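PDB 5CZW: myroilysin from Myroides profundi, which probably hydrolyses peptide bonds as a zinc metalloendopeptidase of the astacin (M12A) family, held here in its propeptide-bound, cysteine-switched form. Local coordinates for residues A[3-8]-A[52-57]; A[69-74]-A[222-227]; A[77-82]-A[137-142]; A[119-124]-A[128-133]. The protein carries 1 engineered substitution. All blocks are in the same frame, centred on the assembly; numbering follows the deposited sequence.

How the contacts relate
All four contacts lie in one compact chain built round a mixed sheet and the zinc helix 128-143. Contact 1 comes first along the chain and closes before the others open. Contact 2 closes the longest loop, with contact 3 nested inside it and contact 4 nested inside contact 3. Contacts 1 and 3 meet on neighbouring strands, 48-54 and 78-81, their centres about 17 Å apart. Contacts 3 and 4 share helix 128-143, centres about 15 Å apart, and contact 3 carries two of the zinc histidines. Contacts 2 and 3 are closest, centres about 12 Å apart. They join the N-terminal segment, the sheet, the zinc helix and the loop before helix 231-235.

Contact 1: residues A[3-8]-A[52-57]; sequences KELRAV and GLYGGT
Leu5 and Tyr54 make a small apolar surface contact, in which the N-terminal segment 3-8 packs on Tyr54 of segment 52-57, which strand 48-54 enters. Leu5 has CG anti to its carbonyl carbon (chi1 -57°), which lays both methyls over one face of the Tyr54 ring. Its CD1 methyl lies 3.9 Å from the ring centroid and 10° off the ring normal, a CH-pi contact close to the centre of the face. The CG of Leu5 is 3.6 Å from Tyr54 CD2. The other methyl, Leu5 CD2, reaches the far part of the ring, 3.6 Å from Tyr54 CE2. The two side chains cross at about a right angle. The carbonyl Lys3 O lies near the ring plane, 3.4 Å from Tyr54 CE2. A water, also in plane at the edge, donates to Lys3 O at 2.7 Å and is hydrogen-bonded to Tyr54 OH at 2.6 Å. This bridge ties the phenol end to the N-terminal backbone. Tyr54 also touches Arg90 and Thr92 of strand 89-92, and Leu5 reaches Thr92. The contact is apolar packing with one water bridge, away from the zinc site, against 48-54, an inner strand of the astacin-family sheet.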
loop_
_atom_site.group_PDB
_atom_site.type_symbol
_atom_site.label_atom_id
_atom_site.label_comp_id
_atom_site.label_asym_id
_atom_site.label_seq_id
_atom_site.Cartn_x
_atom_site.Cartn_y
_atom_site.Cartn_z
ATOM N N LYS A 3 -4.277 21.945 4.668
ATOM C CA LYS A 3 -3.073 22.579 4.183
ATOM C C LYS A 3 -2.399 21.665 3.166
ATOM O O LYS A 3 -2.212 20.483 3.475
ATOM C CB LYS A 3 -2.170 22.737 5.413
ATOM C CG LYS A 3 -0.817 23.364 5.103
ATOM C CD LYS A 3 -0.058 23.750 6.365
ATOM C CE LYS A 3 -0.447 25.130 6.894
ATOM N NZ LYS A 3 0.688 25.750 7.645
ATOM N N GLU A 4 -2.012 22.186 1.999
ATOM C CA GLU A 4 -1.410 21.368 0.932
ATOM C C GLU A 4 -0.055 20.783 1.393
ATOM O O GLU A 4 0.647 21.385 2.231
ATOM C CB GLU A 4 -1.187 22.219 -0.336
ATOM C CG GLU A 4 -2.430 23.026 -0.731
ATOM C CD GLU A 4 -2.771 23.072 -2.209
ATOM O OE1 GLU A 4 -1.898 22.973 -3.097
ATOM O OE2 GLU A 4 -3.974 23.263 -2.482
ATOM N N LEU A 5 0.280 19.608 0.853
ATOM C CA LEU A 5 1.500 18.901 1.125
ATOM C C LEU A 5 2.558 19.436 0.158
ATOM O O LEU A 5 2.227 20.051 -0.858
ATOM C CB LEU A 5 1.337 17.375 0.935
ATOM C CG LEU A 5 0.228 16.756 1.802
ATOM C CD1 LEU A 5 0.174 15.250 1.534
ATOM C CD2 LEU A 5 0.408 16.957 3.297
ATOM N N ARG A 6 3.816 19.194 0.466
ATOM C CA ARG A 6 4.837 19.635 -0.484
ATOM C C ARG A 6 4.654 18.897 -1.796
ATOM O O ARG A 6 4.274 17.704 -1.851
ATOM C CB ARG A 6 6.244 19.382 0.054
ATOM C CG ARG A 6 6.466 17.936 0.444
ATOM C CD ARG A 6 7.756 17.345 -0.057
ATOM N NE ARG A 6 7.720 16.774 -1.402
ATOM C CZ ARG A 6 7.209 15.587 -1.766
ATOM N NH1 ARG A 6 6.546 14.757 -0.928
ATOM N NH2 ARG A 6 7.365 15.240 -3.029
ATOM N N ALA A 7 4.974 19.594 -2.888
ATOM C CA ALA A 7 4.719 19.043 -4.206
ATOM C C ALA A 7 5.580 17.819 -4.595
ATOM O O ALA A 7 6.757 17.736 -4.270
ATOM C CB ALA A 7 4.847 20.169 -5.272
ATOM N N VAL A 8 4.991 16.850 -5.266
ATOM C CA VAL A 8 5.759 15.753 -5.847
ATOM C C VAL A 8 6.374 16.266 -7.150
ATOM O O VAL A 8 5.671 16.893 -7.943
ATOM C CB VAL A 8 4.909 14.489 -6.078
ATOM C CG1 VAL A 8 5.611 13.450 -6.939
ATOM C CG2 VAL A 8 4.592 13.853 -4.736
ATOM N N GLY A 52 -6.664 12.163 6.152
ATOM C CA GLY A 52 -7.016 13.204 5.311
ATOM C C GLY A 52 -6.712 12.783 3.884
ATOM O O GLY A 52 -5.723 12.097 3.619
ATOM N N LEU A 53 -7.550 13.220 2.997
ATOM C CA LEU A 53 -7.413 12.927 1.549
ATOM C C LEU A 53 -6.977 14.195 0.818
ATOM O O LEU A 53 -7.541 15.328 0.896
ATOM C CB LEU A 53 -8.741 12.349 1.012
ATOM C CG LEU A 53 -9.352 11.103 1.713
ATOM C CD1 LEU A 53 -10.635 10.609 1.042
ATOM C CD2 LEU A 53 -8.300 9.972 1.823
ATOM N N TYR A 54 -5.938 14.023 0.034
ATOM C CA TYR A 54 -5.358 15.152 -0.639
ATOM C C TYR A 54 -5.457 14.987 -2.130
ATOM O O TYR A 54 -4.784 14.150 -2.691
ATOM C CB TYR A 54 -3.884 15.338 -0.192
ATOM C CG TYR A 54 -3.717 15.670 1.249
ATOM C CD1 TYR A 54 -3.831 14.693 2.221
ATOM C CD2 TYR A 54 -3.395 16.945 1.655
ATOM C CE1 TYR A 54 -3.649 14.964 3.567
ATOM C CE2 TYR A 54 -3.215 17.230 3.007
ATOM C CZ TYR A 54 -3.299 16.267 3.928
ATOM O OH TYR A 54 -3.125 16.617 5.227
ATOM N N GLY A 55 -6.290 15.823 -2.756
ATOM C CA GLY A 55 -6.556 15.662 -4.203
ATOM C C GLY A 55 -7.546 14.553 -4.477
ATOM O O GLY A 55 -8.295 14.154 -3.546
ATOM N N GLY A 56 -7.474 13.974 -5.679
ATOM C CA GLY A 56 -8.457 12.974 -6.118
ATOM C C GLY A 56 -9.808 13.608 -6.383
ATOM O O GLY A 56 -10.108 14.736 -5.975
ATOM N N THR A 57 -10.657 12.888 -7.057
ATOM C CA THR A 57 -11.966 13.410 -7.375
ATOM C C THR A 57 -12.898 13.063 -6.231
ATOM O O THR A 57 -12.554 12.160 -5.426
ATOM C CB THR A 57 -12.534 12.743 -8.643
ATOM O OG1 THR A 57 -12.683 11.340 -8.399
ATOM C CG2 THR A 57 -11.653 12.957 -9.827
HETATM O O HOH W 1 -2.409 19.077 5.816
#

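Contact 2: residues A[69-74]-A[222-227]; sequences QEWSNY and SVLSAT
Leu224 reaches two aromatic side chains, Trp71 and Tyr74, through a different methyl for each. The contact is apolar. The CH-pi part belongs to Trp71: Leu224 CD2 lies 3.7 Å from the centroid of the six-membered ring, 18° off its normal and displaced toward the rim. The nearest ring atom is Trp71 CH2, 3.6 Å from Leu224 CD2. The second part is simple apolar packing. Leu224 CD1 is 3.7 Å from Tyr74 CE2, and these side chains run past each other in opposite directions. With CG anti to its carbonyl carbon (chi1 -73°), Leu224 points its forked end at both rings. Backbone bonds within 69-74 set their spacing, among them Tyr74 N to Trp71 O at 3.1 Å. The polar edge of the indole turns elsewhere, Trp71 NE1 donating to the carbonyl of Ile136. Putting an alanine in place of Trp71 would probably leave Leu224 CD2 without its aromatic face and the Ile136 carbonyl without this donor. Around the contact, Trp71 packs on Phe139 and Leu143 of helix 128-143. It also meets Ile232 of helix 231-235, which Tyr74 touches too. The 3-10 turn and the loop before helix 231-235 thus come together beside the zinc helix.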
loop_
_atom_site.group_PDB
_atom_site.type_symbol
_atom_site.label_atom_id
_atom_site.label_comp_id
_atom_site.label_asym_id
_atom_site.label_seq_id
_atom_site.Cartn_x
_atom_site.Cartn_y
_atom_site.Cartn_z
ATOM N N GLN A 69 -13.049 1.755 5.652
ATOM C CA GLN A 69 -13.831 1.543 6.836
ATOM C C GLN A 69 -14.318 0.124 6.954
ATOM O O GLN A 69 -14.735 -0.272 8.072
ATOM C CB GLN A 69 -14.991 2.556 6.878
ATOM C CG GLN A 69 -14.421 3.957 6.964
ATOM C CD GLN A 69 -15.435 5.052 7.246
ATOM O OE1 GLN A 69 -16.491 5.112 6.612
ATOM N NE2 GLN A 69 -15.056 5.984 8.127
ATOM N N GLU A 70 -14.115 -0.697 5.965
ATOM C CA GLU A 70 -14.423 -2.108 6.096
ATOM C C GLU A 70 -13.601 -2.769 7.226
ATOM O O GLU A 70 -14.042 -3.636 7.862
ATOM C CB GLU A 70 -14.103 -2.833 4.796
ATOM C CG GLU A 70 -15.263 -3.008 3.901
ATOM C CD GLU A 70 -16.339 -3.995 4.479
ATOM O OE1 GLU A 70 -17.490 -3.723 4.275
ATOM O OE2 GLU A 70 -16.058 -5.048 5.157
ATOM N N TRP A 71 -12.369 -2.374 7.422
ATOM C CA TRP A 71 -11.570 -2.971 8.438
ATOM C C TRP A 71 -12.188 -2.855 9.858
ATOM O O TRP A 71 -11.970 -3.724 10.684
ATOM C CB TRP A 71 -10.230 -2.221 8.516
ATOM C CG TRP A 71 -9.283 -2.671 7.466
ATOM C CD1 TRP A 71 -8.892 -1.924 6.380
ATOM C CD2 TRP A 71 -8.575 -3.908 7.398
ATOM N NE1 TRP A 71 -7.972 -2.648 5.657
ATOM C CE2 TRP A 71 -7.729 -3.845 6.269
ATOM C CE3 TRP A 71 -8.497 -5.028 8.230
ATOM C CZ2 TRP A 71 -6.866 -4.904 5.918
ATOM C CZ3 TRP A 71 -7.600 -6.076 7.907
ATOM C CH2 TRP A 71 -6.771 -5.955 6.704
ATOM N N SER A 72 -12.967 -1.802 10.067
ATOM C CA SER A 72 -13.540 -1.606 11.385
ATOM C C SER A 72 -14.624 -2.589 11.723
ATOM O O SER A 72 -15.016 -2.657 12.904
ATOM C CB SER A 72 -14.066 -0.208 11.493
ATOM O OG SER A 72 -12.976 0.670 11.302
ATOM N N ASN A 73 -15.097 -3.329 10.723
ATOM C CA ASN A 73 -15.996 -4.463 11.037
ATOM C C ASN A 73 -15.373 -5.572 11.856
ATOM O O ASN A 73 -16.091 -6.427 12.417
ATOM C CB ASN A 73 -16.619 -4.954 9.721
ATOM C CG ASN A 73 -17.577 -3.910 9.129
ATOM O OD1 ASN A 73 -18.131 -3.052 9.871
ATOM N ND2 ASN A 73 -17.741 -3.911 7.819
ATOM N N TYR A 74 -14.053 -5.624 11.914
ATOM C CA TYR A 74 -13.319 -6.712 12.472
ATOM C C TYR A 74 -12.314 -6.222 13.491
ATOM O O TYR A 74 -12.059 -6.894 14.470
ATOM C CB TYR A 74 -12.604 -7.523 11.332
ATOM C CG TYR A 74 -13.606 -7.909 10.286
ATOM C CD1 TYR A 74 -14.469 -8.957 10.546
ATOM C CD2 TYR A 74 -13.749 -7.193 9.096
ATOM C CE1 TYR A 74 -15.415 -9.306 9.614
ATOM C CE2 TYR A 74 -14.675 -7.578 8.162
ATOM C CZ TYR A 74 -15.529 -8.606 8.440
ATOM O OH TYR A 74 -16.521 -8.967 7.507
ATOM N N SER A 222 -9.421 -9.716 -3.556
ATOM C CA SER A 222 -9.982 -8.360 -3.458
ATOM C C SER A 222 -10.886 -7.997 -2.288
ATOM O O SER A 222 -11.376 -6.912 -2.191
ATOM C CB SER A 222 -10.597 -7.988 -4.791
ATOM O OG SER A 222 -11.688 -8.826 -5.011
ATOM N N VAL A 223 -11.039 -8.936 -1.392
ATOM C CA VAL A 223 -11.866 -8.820 -0.173
ATOM C C VAL A 223 -11.105 -9.421 1.019
ATOM O O VAL A 223 -10.113 -10.184 0.810
ATOM C CB VAL A 223 -13.227 -9.554 -0.332
ATOM C CG1 VAL A 223 -14.024 -8.994 -1.498
ATOM C CG2 VAL A 223 -12.963 -11.054 -0.495
ATOM N N LEU A 224 -11.532 -9.086 2.238
ATOM C CA LEU A 224 -10.941 -9.608 3.441
ATOM C C LEU A 224 -11.156 -11.152 3.503
ATOM O O LEU A 224 -12.276 -11.610 3.220
ATOM C CB LEU A 224 -11.576 -8.913 4.655
ATOM C CG LEU A 224 -11.112 -7.480 4.814
ATOM C CD1 LEU A 224 -11.891 -6.661 5.823
ATOM C CD2 LEU A 224 -9.616 -7.467 5.177
ATOM N N SER A 225 -10.098 -11.926 3.788
ATOM C CA SER A 225 -10.260 -13.347 4.050
ATOM C C SER A 225 -10.722 -13.605 5.448
ATOM O O SER A 225 -10.622 -12.792 6.361
ATOM C CB SER A 225 -8.996 -14.141 3.781
ATOM O OG SER A 225 -7.964 -13.842 4.701
ATOM N N ALA A 226 -11.233 -14.824 5.638
ATOM C CA ALA A 226 -11.406 -15.368 6.967
ATOM C C ALA A 226 -10.211 -15.159 7.857
ATOM O O ALA A 226 -10.350 -14.709 9.047
ATOM C CB ALA A 226 -11.708 -16.868 6.860
ATOM N N THR A 227 -9.018 -15.451 7.338
ATOM C CA THR A 227 -7.846 -15.350 8.180
ATOM C C THR A 227 -7.523 -13.886 8.469
ATOM O O THR A 227 -7.144 -13.554 9.589
ATOM C CB THR A 227 -6.626 -16.069 7.604
ATOM O OG1 THR A 227 -6.897 -17.470 7.577
ATOM C CG2 THR A 227 -5.428 -15.844 8.429
#

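Contact 3: residues A[77-82]-A[137-142]; sequences ITFNFV and HEFGHA. With ZN (zinc ion), chain B.
The Phe79 ring takes the edge of Phe139 on one face, a T-shaped (edge-to-face) pair. Phe139 CD2 stands over that face, offset toward the rim and 3.7 Å from Phe79 CZ. The centroids are 5.0 Å apart and the planes are turned 69° to each other. Phe79 CZ in turn lies near the plane of the Phe139 ring, at its edge. A looser apolar touch is added by Phe81, whose CZ is 4.4 Å from Phe139 CZ. Strand 78-81 thus lays two phenylalanines against one ring of helix 128-143. Phe79 and Phe81 both rest on Val51 of strand 48-54, and Phe139 also meets Met117 of strand 117-118. Zinc is bound by His137 NE2 at 2.3 Å and by His141 NE2 at 2.1 Å. His137 has CG anti to its backbone N (chi1 -176°), whereas His141 has it beside the N (chi1 -69°), and the two rings converge on the ion from successive turns. His147 and Cys23 complete the site. The ND1 atoms of His137 and His141 donate to the carbonyls of Ile202 and Met145, which, with the metal bonds, would hold the ring rotations. This HExxH helix, with Cys23 on the zinc, is consistent with a metzincin latent through a cysteine switch.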
loop_
_atom_site.group_PDB
_atom_site.type_symbol
_atom_site.label_atom_id
_atom_site.label_comp_id
_atom_site.label_asym_id
_atom_site.label_seq_id
_atom_site.Cartn_x
_atom_site.Cartn_y
_atom_site.Cartn_z
ATOM N N ILE A 77 -10.514 -0.529 15.614
ATOM C CA ILE A 77 -9.835 0.701 15.133
ATOM C C ILE A 77 -10.846 1.312 14.161
ATOM O O ILE A 77 -11.496 0.561 13.423
ATOM C CB ILE A 77 -8.529 0.396 14.325
ATOM C CG1 ILE A 77 -7.482 -0.244 15.204
ATOM C CG2 ILE A 77 -7.941 1.644 13.613
ATOM C CD1 ILE A 77 -6.935 0.606 16.338
ATOM N N THR A 78 -11.000 2.627 14.169
ATOM C CA THR A 78 -11.855 3.413 13.320
ATOM C C THR A 78 -10.992 4.478 12.628
ATOM O O THR A 78 -10.003 4.957 13.219
ATOM C CB THR A 78 -12.923 4.168 14.197
ATOM O OG1 THR A 78 -13.764 3.172 14.808
ATOM C CG2 THR A 78 -13.867 4.999 13.364
ATOM N N PHE A 79 -11.415 4.856 11.433
ATOM C CA PHE A 79 -10.793 5.921 10.649
ATOM C C PHE A 79 -11.791 7.068 10.568
ATOM O O PHE A 79 -12.942 6.892 10.148
ATOM C CB PHE A 79 -10.535 5.449 9.276
ATOM C CG PHE A 79 -9.568 4.320 9.218
ATOM C CD1 PHE A 79 -8.266 4.557 9.646
ATOM C CD2 PHE A 79 -9.889 3.025 8.779
ATOM C CE1 PHE A 79 -7.326 3.556 9.583
ATOM C CE2 PHE A 79 -8.919 2.002 8.726
ATOM C CZ PHE A 79 -7.658 2.260 9.181
ATOM N N ASN A 80 -11.344 8.216 11.046
ATOM C CA ASN A 80 -12.125 9.448 11.011
ATOM C C ASN A 80 -11.576 10.293 9.897
ATOM O O ASN A 80 -10.474 10.809 9.987
ATOM C CB ASN A 80 -11.958 10.233 12.349
ATOM C CG ASN A 80 -12.851 11.492 12.391
ATOM O OD1 ASN A 80 -13.749 11.641 11.533
ATOM N ND2 ASN A 80 -12.616 12.388 13.359
ATOM N N PHE A 81 -12.354 10.452 8.812
ATOM C CA PHE A 81 -11.938 11.239 7.644
ATOM C C PHE A 81 -12.228 12.715 7.864
ATOM O O PHE A 81 -13.412 13.073 7.994
ATOM C CB PHE A 81 -12.606 10.746 6.385
ATOM C CG PHE A 81 -12.065 9.439 5.885
ATOM C CD1 PHE A 81 -12.327 8.226 6.516
ATOM C CD2 PHE A 81 -11.108 9.422 4.896
ATOM C CE1 PHE A 81 -11.742 7.007 6.059
ATOM C CE2 PHE A 81 -10.548 8.208 4.429
ATOM C CZ PHE A 81 -10.886 7.022 5.000
ATOM N N VAL A 82 -11.170 13.508 7.919
ATOM C CA VAL A 82 -11.225 14.909 8.299
ATOM C C VAL A 82 -10.658 15.857 7.206
ATOM O O VAL A 82 -9.949 15.425 6.286
ATOM C CB VAL A 82 -10.461 15.129 9.585
ATOM C CG1 VAL A 82 -10.840 14.152 10.650
ATOM C CG2 VAL A 82 -8.997 14.990 9.277
ATOM N N HIS A 137 -6.170 -3.221 0.985
ATOM C CA HIS A 137 -4.760 -3.582 1.116
ATOM C C HIS A 137 -3.854 -2.488 1.757
ATOM O O HIS A 137 -3.139 -2.740 2.691
ATOM C CB HIS A 137 -4.271 -3.968 -0.253
ATOM C CG HIS A 137 -2.875 -4.460 -0.292
ATOM N ND1 HIS A 137 -2.608 -5.792 -0.296
ATOM C CD2 HIS A 137 -1.692 -3.832 -0.432
ATOM C CE1 HIS A 137 -1.330 -5.980 -0.376
ATOM N NE2 HIS A 137 -0.761 -4.814 -0.522
ATOM N N GLU A 138 -3.939 -1.297 1.210
ATOM C CA GLU A 138 -3.124 -0.219 1.750
ATOM C C GLU A 138 -3.483 0.127 3.127
ATOM O O GLU A 138 -2.590 0.420 3.953
ATOM C CB GLU A 138 -3.138 1.039 0.826
ATOM C CG GLU A 138 -2.492 0.860 -0.573
ATOM C CD GLU A 138 -1.098 0.215 -0.596
ATOM O OE1 GLU A 138 -0.350 0.283 0.377
ATOM O OE2 GLU A 138 -0.778 -0.374 -1.709
ATOM N N PHE A 139 -4.809 0.096 3.459
ATOM C CA PHE A 139 -5.205 0.289 4.862
ATOM C C PHE A 139 -4.779 -0.816 5.803
ATOM O O PHE A 139 -4.539 -0.588 7.027
ATOM C CB PHE A 139 -6.687 0.725 4.959
ATOM C CG PHE A 139 -6.865 2.216 4.748
ATOM C CD1 PHE A 139 -7.023 2.706 3.426
ATOM C CD2 PHE A 139 -6.791 3.160 5.740
ATOM C CE1 PHE A 139 -7.125 4.104 3.169
ATOM C CE2 PHE A 139 -6.962 4.540 5.473
ATOM C CZ PHE A 139 -7.112 4.986 4.173
ATOM N N GLY A 140 -4.563 -2.022 5.247
ATOM C CA GLY A 140 -3.964 -3.128 6.004
ATOM C C GLY A 140 -2.564 -2.755 6.416
ATOM O O GLY A 140 -2.190 -2.888 7.580
ATOM N N HIS A 141 -1.733 -2.260 5.501
ATOM C CA HIS A 141 -0.460 -1.755 5.898
ATOM C C HIS A 141 -0.630 -0.629 6.865
ATOM O O HIS A 141 0.185 -0.583 7.848
ATOM C CB HIS A 141 0.230 -1.174 4.664
ATOM C CG HIS A 141 0.676 -2.153 3.630
ATOM N ND1 HIS A 141 1.373 -3.292 3.893
ATOM C CD2 HIS A 141 0.580 -2.100 2.304
ATOM C CE1 HIS A 141 1.606 -3.961 2.794
ATOM N NE2 HIS A 141 1.212 -3.185 1.848
ATOM N N ALA A 142 -1.615 0.268 6.701
ATOM C CA ALA A 142 -1.798 1.389 7.668
ATOM C C ALA A 142 -2.090 0.933 9.130
ATOM O O ALA A 142 -1.768 1.642 10.112
ATOM C CB ALA A 142 -2.830 2.408 7.199
HETATM ZN ZN ZN B . 1.298 -3.826 -0.166
#

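Contact 4: residues A[119-124]-A[128-133]; sequences FGWFDD and DTEFSR. Engineered in segment 128-133: Thr129 (natural residue Ala).
Trp121 donates from NE1 to Glu130 OE2, a bond of 2.7 Å with an N-H...O angle of 159°. The oxygen lies at the edge of the indole, in its plane. It is met on the anti side, and the donor stands 35° out of the carboxylate plane. Beside this bond, Phe122 and Phe131 form an edge-to-face pair with centroids 4.7 Å apart. Phe131 CD1 lies over the centre of the Phe122 face, and its neighbour Phe131 CE1 is 3.7 Å from Phe122 CG. The next shell positions the carboxylate. Arg133 grips Glu130 side-on: its NE donates to Glu130 OE1 at 3.0 Å, while Arg133 NH2 bonds to both oxygens and makes a salt bridge with Glu130 OE2. Glu130 has CG anti to its backbone N and a bend at chi2 (53°), which folds the carboxylate back toward Arg133, one turn on. Thr134 also hydrogen-bonds to Glu130 OE2. This buried acid is thus held from several sides, which is likely to keep it charged. A glutamine in its place would probably leave Arg133 without its counter-charge and weaken the hold on the indole. Outward, Phe131 packs on Val60 and Lys63 of helix 58-63. Phe122 touches Thr134 and Val135 further along helix 128-143. The loop after strand 117-118 is therefore pinned to the first turns of helix 128-143.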
loop_
_atom_site.group_PDB
_atom_site.type_symbol
_atom_site.label_atom_id
_atom_site.label_comp_id
_atom_site.label_asym_id
_atom_site.label_seq_id
_atom_site.Cartn_x
_atom_site.Cartn_y
_atom_site.Cartn_z
ATOM N N PHE A 119 -2.343 6.356 -3.567
ATOM C CA PHE A 119 -3.001 5.492 -4.528
ATOM C C PHE A 119 -2.587 6.015 -5.912
ATOM O O PHE A 119 -2.909 7.137 -6.277
ATOM C CB PHE A 119 -4.469 5.621 -4.308
ATOM C CG PHE A 119 -4.922 4.922 -3.071
ATOM C CD1 PHE A 119 -4.787 3.552 -2.965
ATOM C CD2 PHE A 119 -5.316 5.634 -1.992
ATOM C CE1 PHE A 119 -5.184 2.942 -1.776
ATOM C CE2 PHE A 119 -5.708 5.068 -0.800
ATOM C CZ PHE A 119 -5.632 3.699 -0.685
ATOM N N GLY A 120 -1.884 5.156 -6.611
ATOM C CA GLY A 120 -1.265 5.576 -7.860
ATOM C C GLY A 120 -2.021 5.384 -9.151
ATOM O O GLY A 120 -1.456 5.757 -10.198
ATOM N N TRP A 121 -3.169 4.722 -9.115
ATOM C CA TRP A 121 -3.870 4.366 -10.369
ATOM C C TRP A 121 -5.377 4.415 -10.376
ATOM O O TRP A 121 -6.010 3.910 -11.361
ATOM C CB TRP A 121 -3.403 3.002 -10.850
ATOM C CG TRP A 121 -3.615 1.841 -9.881
ATOM C CD1 TRP A 121 -4.767 1.213 -9.615
ATOM C CD2 TRP A 121 -2.636 1.240 -9.008
ATOM N NE1 TRP A 121 -4.595 0.245 -8.680
ATOM C CE2 TRP A 121 -3.283 0.252 -8.282
ATOM C CE3 TRP A 121 -1.266 1.451 -8.780
ATOM C CZ2 TRP A 121 -2.609 -0.550 -7.346
ATOM C CZ3 TRP A 121 -0.603 0.650 -7.910
ATOM C CH2 TRP A 121 -1.265 -0.332 -7.201
ATOM N N PHE A 122 -5.986 5.025 -9.411
ATOM C CA PHE A 122 -7.425 5.121 -9.404
ATOM C C PHE A 122 -7.873 6.286 -10.327
ATOM O O PHE A 122 -7.205 7.326 -10.472
ATOM C CB PHE A 122 -7.956 5.330 -8.007
ATOM C CG PHE A 122 -7.746 4.221 -7.031
ATOM C CD1 PHE A 122 -7.642 2.905 -7.396
ATOM C CD2 PHE A 122 -7.721 4.539 -5.691
ATOM C CE1 PHE A 122 -7.490 1.920 -6.438
ATOM C CE2 PHE A 122 -7.662 3.572 -4.767
ATOM C CZ PHE A 122 -7.581 2.241 -5.162
ATOM N N ASP A 123 -9.050 6.107 -10.918
ATOM C CA ASP A 123 -9.753 7.190 -11.658
ATOM C C ASP A 123 -11.234 6.834 -11.623
ATOM O O ASP A 123 -11.623 5.915 -10.925
ATOM C CB ASP A 123 -9.244 7.302 -13.084
ATOM C CG ASP A 123 -9.449 6.018 -13.912
ATOM O OD1 ASP A 123 -10.565 5.395 -13.857
ATOM O OD2 ASP A 123 -8.456 5.573 -14.594
ATOM N N ASP A 124 -12.075 7.682 -12.216
ATOM C CA ASP A 124 -13.503 7.579 -11.948
ATOM C C ASP A 124 -14.079 6.345 -12.684
ATOM O O ASP A 124 -15.247 5.984 -12.477
ATOM C CB ASP A 124 -14.231 8.856 -12.396
ATOM C CG ASP A 124 -14.034 10.019 -11.440
ATOM O OD1 ASP A 124 -13.357 9.910 -10.409
ATOM O OD2 ASP A 124 -14.555 11.075 -11.769
ATOM N N ASP A 128 -15.204 -1.498 -8.922
ATOM C CA ASP A 128 -15.366 -1.669 -7.473
ATOM C C ASP A 128 -14.343 -2.669 -6.919
ATOM O O ASP A 128 -13.844 -2.530 -5.799
ATOM C CB ASP A 128 -16.801 -2.025 -7.116
ATOM C CG ASP A 128 -17.705 -0.778 -6.990
ATOM O OD1 ASP A 128 -17.205 0.377 -6.879
ATOM O OD2 ASP A 128 -18.937 -0.930 -6.937
ATOM N N THR A 129 -14.085 -3.754 -7.640
ATOM C CA THR A 129 -13.162 -4.735 -7.151
ATOM C C THR A 129 -11.770 -4.161 -7.003
ATOM O O THR A 129 -11.058 -4.455 -6.034
ATOM C CB THR A 129 -13.083 -5.919 -8.100
ATOM O OG1 THR A 129 -14.338 -6.552 -8.079
ATOM C CG2 THR A 129 -12.084 -6.904 -7.550
ATOM N N GLU A 130 -11.386 -3.314 -7.923
ATOM C CA GLU A 130 -10.040 -2.722 -7.857
ATOM C C GLU A 130 -9.954 -1.735 -6.720
ATOM O O GLU A 130 -8.938 -1.717 -6.013
ATOM C CB GLU A 130 -9.673 -2.058 -9.141
ATOM C CG GLU A 130 -8.300 -1.409 -9.128
ATOM C CD GLU A 130 -7.174 -2.317 -8.710
ATOM O OE1 GLU A 130 -7.252 -3.572 -8.924
ATOM O OE2 GLU A 130 -6.175 -1.820 -8.087
ATOM N N PHE A 131 -11.023 -0.960 -6.473
ATOM C CA PHE A 131 -10.992 -0.085 -5.303
ATOM C C PHE A 131 -10.886 -0.926 -4.038
ATOM O O PHE A 131 -10.072 -0.646 -3.127
ATOM C CB PHE A 131 -12.188 0.842 -5.150
ATOM C CG PHE A 131 -12.223 2.043 -6.057
ATOM C CD1 PHE A 131 -11.353 3.134 -5.866
ATOM C CD2 PHE A 131 -13.214 2.161 -7.022
ATOM C CE1 PHE A 131 -11.418 4.268 -6.692
ATOM C CE2 PHE A 131 -13.276 3.289 -7.814
ATOM C CZ PHE A 131 -12.394 4.354 -7.649
ATOM N N SER A 132 -11.713 -1.948 -3.945
ATOM C CA SER A 132 -11.759 -2.781 -2.772
ATOM C C SER A 132 -10.389 -3.437 -2.529
ATOM O O SER A 132 -9.814 -3.391 -1.398
ATOM C CB SER A 132 -12.843 -3.900 -2.916
ATOM O OG SER A 132 -12.870 -4.710 -1.716
ATOM N N ARG A 133 -9.849 -4.028 -3.533
ATOM C CA ARG A 133 -8.560 -4.662 -3.385
ATOM C C ARG A 133 -7.462 -3.713 -2.897
ATOM O O ARG A 133 -6.746 -3.990 -1.943
ATOM C CB ARG A 133 -8.129 -5.289 -4.734
ATOM C CG ARG A 133 -6.778 -6.021 -4.725
ATOM C CD ARG A 133 -6.398 -6.539 -6.109
ATOM N NE ARG A 133 -5.940 -5.500 -6.984
ATOM C CZ ARG A 133 -4.667 -5.196 -7.239
ATOM N NH1 ARG A 133 -3.687 -5.849 -6.699
ATOM N NH2 ARG A 133 -4.407 -4.219 -8.045
#